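PDB 1W52: pancreatic lipase related protein 2 from Equus caballus, which probably hydrolyses galactolipids and triacylglycerols, releasing free fatty acids from their acyl ester bonds. Local coordinates for residues 224-229 with 323-328; 280-285 with 307-312. All coordinates share one frame; numbering follows the deposited sequence.

The two contacts illustrate how an alpha/beta hydrolase sheet is finished at one edge. Contact 1 joins strands 226-230 and 325-329 of the central sheet, and contact 2 pins together two loop segments beside them, the centres being about 12 Å apart. Along the chain the order is 224-229, 280-285, 307-312, 323-328, so both halves of contact 2 fall within the connection between the paired strands. The two also touch directly: the amide of F328 probably hydrogen-bonds to the carbonyl of Y285, where the short outermost strand 285-286 begins, and A284 packs against F228 and F327. The sheet edge and the loops packed beside it thus form one unit of the lipase domain.

Contact 1 (224-229 with 323-328); sequences GHMDFF and VEQTFF
The carbonyl oxygen of F327 is approached by three groups of the neighbouring strand: F229 N donates a hydrogen bond of 2.8 Å to F327 O, F228 CA makes a longer CH···O contact, and the F229 ring brings its edge up to the same atom. Back along this parallel pair, D227 N reaches Q325 O at 2.9 Å, and F327 N returns a bond to D227 O, so D227 is tied through both amide and carbonyl. Before the strands begin, E324 N closes on G224 O in the plane of that carbonyl (N-H···O 164°).

M226, F228 and F327 occupy one face of the sheet. There the M226 sulfur comes obliquely to the F327 ring, with SD 4.0 Å from F327 CE1, a Met-aromatic contact. The rings of F228 and F327 lie nearly parallel, planes at 24°, but are slid apart and barely overlap; F228 CD2 instead meets F327 CB. On the other face, the F229 and F328 rings lie side by side, pointing the same way, their planes oblique. With CG beside its own backbone N (chi1 -73°), the D227 carboxylate turns back toward G224, where OD2 accepts G224 N on its syn side, somewhat out of the carboxylate plane, while OD1 takes H205 NE2 and V223 N; this buried acid probably helps to hold the backbone leading into the strand.

Strand 226-230 is flanked on its other side by strand 201-204, bonded to it through V201 and V203 and, just past its end, H205, whereas strand 325-329 passes the sheet on to antiparallel strand 285-286.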
loop_
_atom_site.group_PDB
_atom_site.type_symbol
_atom_site.label_atom_id
_atom_site.label_comp_id
_atom_site.label_asym_id
_atom_site.label_seq_id
_atom_site.Cartn_x
_atom_site.Cartn_y
_atom_site.Cartn_z
ATOM N N GLY A 224 1.865 8.909 9.243
ATOM C CA GLY A 224 1.028 7.904 9.871
ATOM C C GLY A 224 1.732 7.422 11.103
ATOM O O GLY A 224 2.877 7.815 11.351
ATOM N N HIS A 225 1.062 6.593 11.895
ATOM C CA HIS A 225 1.794 5.837 12.903
ATOM C C HIS A 225 2.663 4.842 12.156
ATOM O O HIS A 225 3.760 4.489 12.586
ATOM C CB HIS A 225 0.853 5.166 13.904
ATOM C CG HIS A 225 -0.028 6.152 14.587
ATOM N ND1 HIS A 225 -1.311 6.415 14.143
ATOM C CD2 HIS A 225 0.209 7.016 15.599
ATOM C CE1 HIS A 225 -1.847 7.366 14.883
ATOM N NE2 HIS A 225 -0.939 7.765 15.756
ATOM N N MET A 226 2.177 4.431 10.995
ATOM C CA MET A 226 2.944 3.556 10.137
ATOM C C MET A 226 2.939 4.044 8.681
ATOM O O MET A 226 1.917 4.363 8.115
ATOM C CB MET A 226 2.327 2.189 10.242
ATOM C CG MET A 226 2.032 1.756 11.655
ATOM S SD MET A 226 2.120 -0.042 11.696
ATOM C CE MET A 226 0.556 -0.587 11.700
ATOM N N ASP A 227 4.107 4.124 8.093
ATOM C CA ASP A 227 4.255 4.542 6.724
ATOM C C ASP A 227 4.929 3.376 6.064
ATOM O O ASP A 227 6.050 3.063 6.407
ATOM C CB ASP A 227 5.144 5.790 6.658
ATOM C CG ASP A 227 4.430 7.029 7.177
ATOM O OD1 ASP A 227 3.814 7.746 6.315
ATOM O OD2 ASP A 227 4.402 7.315 8.429
ATOM N N PHE A 228 4.221 2.702 5.160
ATOM C CA PHE A 228 4.772 1.592 4.377
ATOM C C PHE A 228 5.307 2.095 3.031
ATOM O O PHE A 228 4.676 2.981 2.416
ATOM C CB PHE A 228 3.702 0.560 4.095
ATOM C CG PHE A 228 3.103 -0.049 5.319
ATOM C CD1 PHE A 228 2.197 0.657 6.094
ATOM C CD2 PHE A 228 3.407 -1.339 5.675
ATOM C CE1 PHE A 228 1.624 0.095 7.193
ATOM C CE2 PHE A 228 2.837 -1.921 6.789
ATOM C CZ PHE A 228 1.937 -1.204 7.538
ATOM N N PHE A 229 6.424 1.501 2.563
ATOM C CA PHE A 229 7.037 1.849 1.269
ATOM C C PHE A 229 7.255 0.680 0.289
ATOM O O PHE A 229 8.393 0.269 0.061
ATOM C CB PHE A 229 8.360 2.547 1.547
ATOM C CG PHE A 229 8.195 3.838 2.223
ATOM C CD1 PHE A 229 8.047 3.886 3.602
ATOM C CD2 PHE A 229 8.130 5.009 1.487
ATOM C CE1 PHE A 229 7.882 5.149 4.252
ATOM C CE2 PHE A 229 7.912 6.262 2.102
ATOM C CZ PHE A 229 7.800 6.339 3.484
ATOM N N VAL A 323 5.180 7.199 15.973
ATOM C CA VAL A 323 4.789 7.790 14.675
ATOM C C VAL A 323 5.907 7.649 13.631
ATOM O O VAL A 323 7.096 7.470 13.941
ATOM C CB VAL A 323 4.398 9.269 14.789
ATOM C CG1 VAL A 323 3.028 9.399 15.322
ATOM C CG2 VAL A 323 5.336 9.986 15.703
ATOM N N GLU A 324 5.511 7.696 12.378
ATOM C CA GLU A 324 6.465 7.557 11.302
ATOM C C GLU A 324 7.242 6.250 11.318
ATOM O O GLU A 324 8.267 6.168 10.648
ATOM C CB GLU A 324 7.460 8.711 11.345
ATOM C CG GLU A 324 6.838 10.104 11.433
ATOM C CD GLU A 324 7.835 11.164 11.018
ATOM O OE1 GLU A 324 9.077 10.844 11.042
ATOM O OE2 GLU A 324 7.392 12.289 10.645
ATOM N N GLN A 325 6.780 5.252 12.085
ATOM C CA GLN A 325 7.328 3.909 12.023
ATOM C C GLN A 325 7.304 3.523 10.565
ATOM O O GLN A 325 6.239 3.527 9.942
ATOM C CB GLN A 325 6.464 2.904 12.784
ATOM C CG GLN A 325 6.337 3.104 14.296
ATOM C CD GLN A 325 5.416 2.067 14.973
ATOM O OE1 GLN A 325 4.212 2.330 15.192
ATOM N NE2 GLN A 325 5.982 0.902 15.309
ATOM N N THR A 326 8.465 3.194 10.011
ATOM C CA THR A 326 8.506 2.891 8.601
ATOM C C THR A 326 8.846 1.449 8.371
ATOM O O THR A 326 9.621 0.840 9.126
ATOM C CB THR A 326 9.516 3.766 7.850
ATOM O OG1 THR A 326 10.804 3.464 8.326
ATOM C CG2 THR A 326 9.401 5.249 8.179
ATOM N N PHE A 327 8.234 0.927 7.307
ATOM C CA PHE A 327 8.434 -0.438 6.831
ATOM C C PHE A 327 8.579 -0.540 5.273
ATOM O O PHE A 327 8.075 0.320 4.523
ATOM C CB PHE A 327 7.284 -1.331 7.282
ATOM C CG PHE A 327 6.886 -1.114 8.690
ATOM C CD1 PHE A 327 6.253 0.096 9.077
ATOM C CD2 PHE A 327 7.139 -2.099 9.662
ATOM C CE1 PHE A 327 5.881 0.318 10.392
ATOM C CE2 PHE A 327 6.769 -1.874 10.966
ATOM C CZ PHE A 327 6.135 -0.649 11.323
ATOM N N PHE A 328 9.255 -1.610 4.829
ATOM C CA PHE A 328 9.579 -1.855 3.441
ATOM C C PHE A 328 9.246 -3.235 3.039
ATOM O O PHE A 328 9.055 -4.059 3.828
ATOM C CB PHE A 328 11.043 -1.609 3.194
ATOM C CG PHE A 328 11.425 -0.195 3.404
ATOM C CD1 PHE A 328 12.081 0.197 4.558
ATOM C CD2 PHE A 328 11.074 0.770 2.492
ATOM C CE1 PHE A 328 12.451 1.543 4.784
ATOM C CE2 PHE A 328 11.428 2.131 2.716
ATOM C CZ PHE A 328 12.124 2.505 3.869
#

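Contact 2 (280-285 with 307-312); sequences DGFLAY and PKMGHY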
loop_
_atom_site.group_PDB
_atom_site.type_symbol
_atom_site.label_atom_id
_atom_site.label_comp_id
_atom_site.label_asym_id
_atom_site.label_seq_id
_atom_site.Cartn_x
_atom_site.Cartn_y
_atom_site.Cartn_z
ATOM N N ASP A 280 -1.810 -12.110 4.116
ATOM C CA ASP A 280 -0.434 -12.581 4.329
ATOM C C ASP A 280 0.436 -12.206 3.157
ATOM O O ASP A 280 1.563 -12.690 3.018
ATOM C CB ASP A 280 -0.396 -14.107 4.522
ATOM C CG ASP A 280 -1.186 -14.562 5.761
ATOM O OD1 ASP A 280 -0.853 -14.105 6.907
ATOM O OD2 ASP A 280 -2.161 -15.366 5.664
ATOM N N GLY A 281 -0.102 -11.345 2.307
ATOM C CA GLY A 281 0.438 -11.146 0.990
ATOM C C GLY A 281 1.443 -10.027 0.911
ATOM O O GLY A 281 2.161 -9.894 -0.101
ATOM N N PHE A 282 1.483 -9.216 1.967
ATOM C CA PHE A 282 2.211 -7.957 1.928
ATOM C C PHE A 282 2.753 -7.665 3.285
ATOM O O PHE A 282 2.299 -6.742 3.930
ATOM C CB PHE A 282 1.313 -6.789 1.512
ATOM C CG PHE A 282 0.485 -7.026 0.272
ATOM C CD1 PHE A 282 0.831 -6.463 -0.926
ATOM C CD2 PHE A 282 -0.703 -7.747 0.322
ATOM C CE1 PHE A 282 0.012 -6.639 -2.056
ATOM C CE2 PHE A 282 -1.523 -7.920 -0.841
ATOM C CZ PHE A 282 -1.148 -7.384 -2.007
ATOM N N LEU A 283 3.713 -8.452 3.728
ATOM C CA LEU A 283 4.274 -8.245 5.041
ATOM C C LEU A 283 5.340 -7.183 5.019
ATOM O O LEU A 283 6.327 -7.319 4.347
ATOM C CB LEU A 283 4.905 -9.524 5.557
ATOM C CG LEU A 283 4.046 -10.751 5.950
ATOM C CD1 LEU A 283 3.427 -11.534 4.750
ATOM C CD2 LEU A 283 4.936 -11.666 6.762
ATOM N N ALA A 284 5.173 -6.124 5.773
ATOM C CA ALA A 284 6.202 -5.121 5.805
ATOM C C ALA A 284 7.280 -5.439 6.830
ATOM O O ALA A 284 7.043 -6.068 7.848
ATOM C CB ALA A 284 5.577 -3.794 6.090
ATOM N N TYR A 285 8.479 -4.980 6.558
ATOM C CA TYR A 285 9.612 -5.267 7.425
ATOM C C TYR A 285 10.111 -3.928 7.886
ATOM O O TYR A 285 10.135 -2.998 7.101
ATOM C CB TYR A 285 10.756 -5.979 6.676
ATOM C CG TYR A 285 10.416 -7.361 6.162
ATOM C CD1 TYR A 285 9.465 -7.518 5.199
ATOM C CD2 TYR A 285 11.039 -8.499 6.640
ATOM C CE1 TYR A 285 9.126 -8.708 4.726
ATOM C CE2 TYR A 285 10.674 -9.759 6.141
ATOM C CZ TYR A 285 9.711 -9.823 5.178
ATOM O OH TYR A 285 9.270 -10.970 4.566
ATOM N N PRO A 307 4.101 -6.743 10.368
ATOM C CA PRO A 307 2.752 -6.199 10.217
ATOM C C PRO A 307 2.244 -6.595 8.853
ATOM O O PRO A 307 3.052 -6.719 7.937
ATOM C CB PRO A 307 2.960 -4.698 10.292
ATOM C CG PRO A 307 4.389 -4.503 9.931
ATOM C CD PRO A 307 5.119 -5.690 10.459
ATOM N N LYS A 308 0.947 -6.807 8.700
ATOM C CA LYS A 308 0.419 -7.061 7.382
ATOM C C LYS A 308 0.051 -5.707 6.801
ATOM O O LYS A 308 -0.713 -4.988 7.418
ATOM C CB LYS A 308 -0.760 -8.009 7.474
ATOM C CG LYS A 308 -0.328 -9.406 8.002
ATOM C CD LYS A 308 -1.496 -10.255 8.524
ATOM C CE LYS A 308 -1.059 -11.450 9.430
ATOM N NZ LYS A 308 -2.277 -12.305 9.751
ATOM N N MET A 309 0.648 -5.321 5.662
ATOM C CA MET A 309 0.420 -3.997 5.058
ATOM C C MET A 309 -0.898 -4.079 4.392
ATOM O O MET A 309 -1.252 -5.076 3.828
ATOM C CB MET A 309 1.461 -3.667 4.001
ATOM C CG MET A 309 1.241 -2.322 3.306
ATOM S SD MET A 309 2.232 -1.903 1.817
ATOM C CE MET A 309 1.106 -2.432 0.642
ATOM N N GLY A 310 -1.689 -3.058 4.488
ATOM C CA GLY A 310 -3.023 -3.242 4.008
ATOM C C GLY A 310 -4.087 -3.232 5.067
ATOM O O GLY A 310 -3.987 -2.629 6.127
ATOM N N HIS A 311 -5.170 -3.886 4.707
ATOM C CA HIS A 311 -6.353 -4.029 5.536
ATOM C C HIS A 311 -6.056 -4.508 6.948
ATOM O O HIS A 311 -6.601 -3.940 7.887
ATOM C CB HIS A 311 -7.283 -5.023 4.885
ATOM C CG HIS A 311 -8.702 -4.806 5.236
ATOM N ND1 HIS A 311 -9.372 -3.653 4.898
ATOM C CD2 HIS A 311 -9.575 -5.571 5.927
ATOM C CE1 HIS A 311 -10.616 -3.731 5.340
ATOM N NE2 HIS A 311 -10.767 -4.890 5.955
ATOM N N TYR A 312 -5.173 -5.512 7.092
ATOM C CA TYR A 312 -4.906 -6.106 8.423
ATOM C C TYR A 312 -3.741 -5.514 9.175
ATOM O O TYR A 312 -3.185 -6.142 10.079
ATOM C CB TYR A 312 -4.825 -7.649 8.363
ATOM C CG TYR A 312 -6.123 -8.234 7.804
ATOM C CD1 TYR A 312 -6.222 -8.595 6.485
ATOM C CD2 TYR A 312 -7.276 -8.320 8.582
ATOM C CE1 TYR A 312 -7.386 -9.086 5.962
ATOM C CE2 TYR A 312 -8.474 -8.805 8.059
ATOM C CZ TYR A 312 -8.529 -9.193 6.745
ATOM O OH TYR A 312 -9.724 -9.698 6.194
#
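M309 and F282 meet first through their backbones, M309 N donating to F282 O at 2.8 Å, and the methionine side chain runs on into the core. M309 CB lies against F282 O (3.2 Å) and, farther off, F282 CB (4.0 Å). With CG anti to the backbone N (chi1 178°), the chain leads on to F228: M309 CG approaches F228 CG, and SD sits near F228 CB. The bend at chi3 (95°) brings M309 CE obliquely toward the F282 ring, a loose approach of 4.3 Å to F282 CD1. P230, at the end of strand 226-230, and Y271 of helix 257-277 also touch this side chain.

A second backbone bond, A284 N to P307 O at 3.1 Å, lies on the other side of the L283-K308 pair. P307 CG rests against A284 CB, an apolar contact. At the more exposed end the extended K308 chain lies beside D280, pointing the same way, in a long salt bridge (OD1 to NZ 3.7 Å).

Two bonds around one residue pair, with the segments running in opposite senses, make this an isolated beta bridge; it ties together loops packed beside strands 226-230 and 325-329, near one edge of the alpha/beta hydrolase sheet.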